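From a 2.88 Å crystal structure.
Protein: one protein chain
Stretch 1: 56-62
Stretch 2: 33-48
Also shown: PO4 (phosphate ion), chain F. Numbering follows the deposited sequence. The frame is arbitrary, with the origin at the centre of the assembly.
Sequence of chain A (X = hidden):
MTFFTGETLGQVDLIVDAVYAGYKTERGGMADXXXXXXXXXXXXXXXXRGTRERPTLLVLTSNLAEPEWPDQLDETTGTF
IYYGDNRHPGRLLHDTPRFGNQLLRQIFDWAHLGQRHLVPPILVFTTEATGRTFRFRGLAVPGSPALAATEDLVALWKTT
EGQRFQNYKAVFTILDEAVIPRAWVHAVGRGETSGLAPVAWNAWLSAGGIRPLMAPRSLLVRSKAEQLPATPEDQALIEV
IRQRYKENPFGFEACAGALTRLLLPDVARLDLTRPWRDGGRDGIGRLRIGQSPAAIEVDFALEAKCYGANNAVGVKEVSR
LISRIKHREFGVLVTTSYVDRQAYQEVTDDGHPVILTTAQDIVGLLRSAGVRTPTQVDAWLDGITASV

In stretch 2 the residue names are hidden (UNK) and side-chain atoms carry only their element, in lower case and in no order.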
# COMPACT_ATOMS: atom_id res chain seq x y z
N THR A 56 -1.84 2.94 -38.36
CA THR A 56 -1.59 1.51 -38.48
C THR A 56 -0.64 1.02 -37.39
O THR A 56 -0.73 -0.13 -36.94
CB THR A 56 -1.01 1.16 -39.86
OG1 THR A 56 0.29 1.76 -40.00
CG2 THR A 56 -1.92 1.70 -40.95
N LEU A 57 0.26 1.91 -36.96
CA LEU A 57 1.25 1.58 -35.95
C LEU A 57 1.67 2.84 -35.21
O LEU A 57 1.81 3.90 -35.82
CB LEU A 57 2.47 0.95 -36.62
CG LEU A 57 3.49 0.32 -35.70
CD1 LEU A 57 3.25 -1.18 -35.61
CD2 LEU A 57 4.89 0.62 -36.20
N LEU A 58 1.87 2.74 -33.89
CA LEU A 58 2.26 3.91 -33.10
C LEU A 58 3.54 3.69 -32.28
O LEU A 58 3.62 2.75 -31.48
CB LEU A 58 1.11 4.35 -32.19
CG LEU A 58 1.45 5.50 -31.23
CD1 LEU A 58 1.97 6.70 -32.00
CD2 LEU A 58 0.26 5.89 -30.37
N VAL A 59 4.52 4.56 -32.48
CA VAL A 59 5.78 4.50 -31.74
C VAL A 59 5.90 5.63 -30.71
O VAL A 59 5.90 6.80 -31.07
CB VAL A 59 6.99 4.57 -32.69
CG1 VAL A 59 8.28 4.65 -31.91
CG2 VAL A 59 7.00 3.37 -33.60
N LEU A 60 5.99 5.28 -29.43
CA LEU A 60 6.14 6.28 -28.37
C LEU A 60 7.56 6.27 -27.82
O LEU A 60 8.05 5.22 -27.38
CB LEU A 60 5.16 6.03 -27.23
CG LEU A 60 3.67 6.02 -27.59
CD1 LEU A 60 2.82 5.72 -26.37
CD2 LEU A 60 3.27 7.35 -28.21
N THR A 61 8.22 7.42 -27.85
CA THR A 61 9.55 7.53 -27.27
C THR A 61 9.53 8.42 -26.03
O THR A 61 8.67 9.29 -25.89
CB THR A 61 10.58 8.07 -28.28
OG1 THR A 61 10.47 9.49 -28.38
CG2 THR A 61 10.38 7.44 -29.64
N SER A 62 10.46 8.19 -25.12
CA SER A 62 10.53 8.98 -23.91
C SER A 62 11.97 9.14 -23.42
O SER A 62 12.78 8.23 -23.55
CB SER A 62 9.65 8.37 -22.82
OG SER A 62 9.58 9.23 -21.69
N UNK A 33 17.56 5.42 -35.99
CA UNK A 33 17.49 3.95 -36.11
C UNK A 33 16.05 3.43 -36.23
O UNK A 33 15.84 2.34 -36.77
c UNK A 33 17.86 4.56 -33.84
c UNK A 33 17.95 5.83 -34.63
c UNK A 33 18.12 3.47 -34.81
N UNK A 34 15.08 4.21 -35.76
CA UNK A 34 13.69 3.81 -35.84
C UNK A 34 13.16 3.82 -37.28
O UNK A 34 12.10 3.26 -37.55
c UNK A 34 13.09 4.61 -33.45
c UNK A 34 12.00 5.31 -32.64
c UNK A 34 12.80 4.68 -34.95
c UNK A 34 13.26 3.17 -33.00
N UNK A 35 13.88 4.46 -38.19
CA UNK A 35 13.46 4.46 -39.59
C UNK A 35 13.68 3.10 -40.26
O UNK A 35 12.74 2.52 -40.81
c UNK A 35 13.33 5.82 -41.70
c UNK A 35 14.10 5.60 -40.41
c UNK A 35 14.14 6.87 -39.59
N UNK A 36 14.92 2.56 -40.22
CA UNK A 36 15.05 1.20 -40.74
C UNK A 36 14.47 0.15 -39.79
O UNK A 36 14.01 -0.89 -40.27
c UNK A 36 17.13 1.92 -39.84
c UNK A 36 16.56 1.02 -40.86
c UNK A 36 16.23 3.12 -39.84
N UNK A 37 14.47 0.40 -38.48
CA UNK A 37 13.96 -0.60 -37.55
C UNK A 37 12.44 -0.75 -37.59
O UNK A 37 11.92 -1.85 -37.46
c UNK A 37 14.09 -1.34 -35.03
c UNK A 37 14.81 -2.65 -35.30
c UNK A 37 14.43 -0.31 -36.11
c UNK A 37 14.42 -0.80 -33.64
N UNK A 38 11.73 0.36 -37.79
CA UNK A 38 10.28 0.36 -37.66
C UNK A 38 9.56 0.79 -38.93
O UNK A 38 8.55 0.20 -39.32
c UNK A 38 8.30 1.40 -36.45
c UNK A 38 10.31 0.70 -35.15
c UNK A 38 9.82 1.26 -36.47
N UNK A 39 10.06 1.85 -39.56
CA UNK A 39 9.45 2.37 -40.77
C UNK A 39 8.71 3.67 -40.54
O UNK A 39 8.05 4.18 -41.44
N UNK A 40 8.82 4.20 -39.33
CA UNK A 40 8.23 5.50 -39.02
C UNK A 40 9.16 6.61 -39.51
O UNK A 40 10.24 6.34 -40.02
c UNK A 40 6.80 4.82 -37.07
c UNK A 40 9.23 5.30 -36.72
c UNK A 40 7.98 5.66 -37.51
N UNK A 41 8.72 7.86 -39.36
CA UNK A 41 9.56 8.99 -39.76
C UNK A 41 10.68 9.23 -38.75
O UNK A 41 10.82 8.49 -37.77
o UNK A 41 7.78 10.08 -40.98
c UNK A 41 8.71 10.25 -39.93
N UNK A 42 11.47 10.27 -39.00
CA UNK A 42 12.69 10.51 -38.24
C UNK A 42 12.50 11.53 -37.12
O UNK A 42 13.44 11.80 -36.36
c UNK A 42 13.82 10.20 -40.49
n UNK A 42 14.52 8.58 -44.47
c UNK A 42 14.83 10.72 -41.50
c UNK A 42 13.78 10.99 -39.19
n UNK A 42 13.05 10.12 -43.61
c UNK A 42 14.22 9.48 -43.54
n UNK A 42 15.07 9.75 -42.56
N UNK A 43 11.30 12.10 -37.01
CA UNK A 43 11.11 13.32 -36.23
C UNK A 43 10.59 13.20 -34.80
O UNK A 43 11.33 13.40 -33.84
c UNK A 43 11.06 15.22 -37.96
n UNK A 43 13.26 16.23 -37.86
o UNK A 43 11.91 16.44 -36.08
c UNK A 43 10.25 14.32 -37.02
c UNK A 43 12.11 16.02 -37.22
N UNK A 44 9.30 12.88 -34.66
CA UNK A 44 8.60 13.08 -33.41
C UNK A 44 9.06 12.34 -32.16
O UNK A 44 9.77 11.35 -32.22
N UNK A 45 8.63 12.86 -31.01
CA UNK A 45 8.76 12.15 -29.75
C UNK A 45 7.76 11.01 -29.75
O UNK A 45 7.96 9.98 -29.11
N UNK A 46 6.67 11.22 -30.47
CA UNK A 46 5.76 10.13 -30.81
C UNK A 46 5.62 10.08 -32.33
O UNK A 46 5.47 11.12 -32.98
c UNK A 46 3.03 13.79 -30.71
c UNK A 46 2.13 13.57 -31.74
c UNK A 46 3.61 11.46 -30.70
c UNK A 46 3.76 12.74 -30.20
c UNK A 46 4.40 10.32 -30.15
c UNK A 46 1.96 12.30 -32.24
c UNK A 46 2.69 11.25 -31.73
N UNK A 47 5.70 8.88 -32.90
CA UNK A 47 5.67 8.71 -34.35
C UNK A 47 4.69 7.61 -34.73
O UNK A 47 4.62 6.58 -34.06
n UNK A 47 12.26 8.29 -35.18
c UNK A 47 11.87 8.94 -34.10
c UNK A 47 8.17 9.17 -34.28
c UNK A 47 9.52 8.68 -34.75
c UNK A 47 7.06 8.34 -34.87
n UNK A 47 10.58 9.14 -33.87
n UNK A 47 12.77 9.39 -33.24
N UNK A 48 3.95 7.82 -35.81
CA UNK A 48 3.01 6.81 -36.28
C UNK A 48 3.17 6.53 -37.77
O UNK A 48 3.85 7.26 -38.49
c UNK A 48 0.96 10.93 -36.36
c UNK A 48 0.65 8.64 -37.85
c UNK A 48 1.17 8.55 -36.56
c UNK A 48 1.32 9.71 -35.83
c UNK A 48 0.30 9.86 -38.39
c UNK A 48 1.56 7.22 -35.97
c UNK A 48 0.45 11.00 -37.63
o UNK A 48 0.12 12.22 -38.15
P PO4 F . 4.57 11.30 -38.50
O1 PO4 F . 3.18 11.88 -38.61
O2 PO4 F . 4.98 10.75 -39.85
O3 PO4 F . 5.54 12.40 -38.10
O4 PO4 F . 4.59 10.20 -37.47

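Position 33 carries three carbons that close a ring onto its own backbone N, which defines Pro 33; it lies out of reach of stretch 1. Position 34 has four carbons, forked at the second. That is Leu 34, and its CD1 lies 3.8 Å from Val 59 CG1 and 4.0 Å from Thr 61 CG2. At 35, one carbon carries two more, giving Val 35, and 36 repeats the ring onto N, giving Pro 36; neither touches stretch 1. Position 37 has four carbons forked at the second, hence Leu 37, whose N donates to Pro 33 O at 2.9 Å in helical fashion.

Position 38 shows one carbon bearing two, one of them 3.5 Å from Leu 57 CD2. This is Val 38, the first residue after the helix to leave helical phi/psi. Position 39 has no side-chain atoms, and its phi/psi of 106/6 would jam a CB against the preceding carbonyl O: Gly 39. Position 40, again one carbon bearing two, is Val 40; its CG1 lies 3.8 Å from Val 59 CG2.

Position 41 has a carbon and then an oxygen, so Ser 41; OG donates to PO4 O2 at 3.1 Å. Position 42 has three carbons, a nitrogen and a carbon with two nitrogens: Arg 42, exposed. Position 43 has three carbons, the third bearing one oxygen and one nitrogen, hence Gln 43. Position 44 lacks a side chain; an ideal CB would fall 2.4 Å from the O of position 46, consistent with Gly 44. Position 45 is also bare, although a CB would fit, so the absence of atoms alone identifies Gly 45.

Position 46 has one carbon and a six-carbon ring without oxygen: Phe 46, with CB 3.7 Å from Leu 60 CD2. Position 47 repeats the guanidinium pattern, so Arg 47; NE donates to Gly 44 O (2.9 Å) and NH1 to Ser 41 O (3.0 Å), tying the side chain to the preceding loop. Position 48 adds an oxygen to the six-carbon ring: Tyr 48. Its N donates to PO4 O4 at 3.0 Å, and PO4 O1 lies over one ring face.

The contact is an antiparallel strand pairing, with axes at 166°. Val 59 and Arg 47 exchange hydrogen bonds, Val 59 N to Arg 47 O at 2.6 Å and Arg 47 N to Val 59 O at 2.8 Å. Gly 45 O accepts from both Thr 61 N (2.9 Å) and Thr 61 OG1 (2.7 Å). Apolar packing of Val 59 against Leu 34, Val 38 and Val 40 adds to this backbone pairing.

Stretch 2 (33-48) PLVPLVGVSRQGGFRY
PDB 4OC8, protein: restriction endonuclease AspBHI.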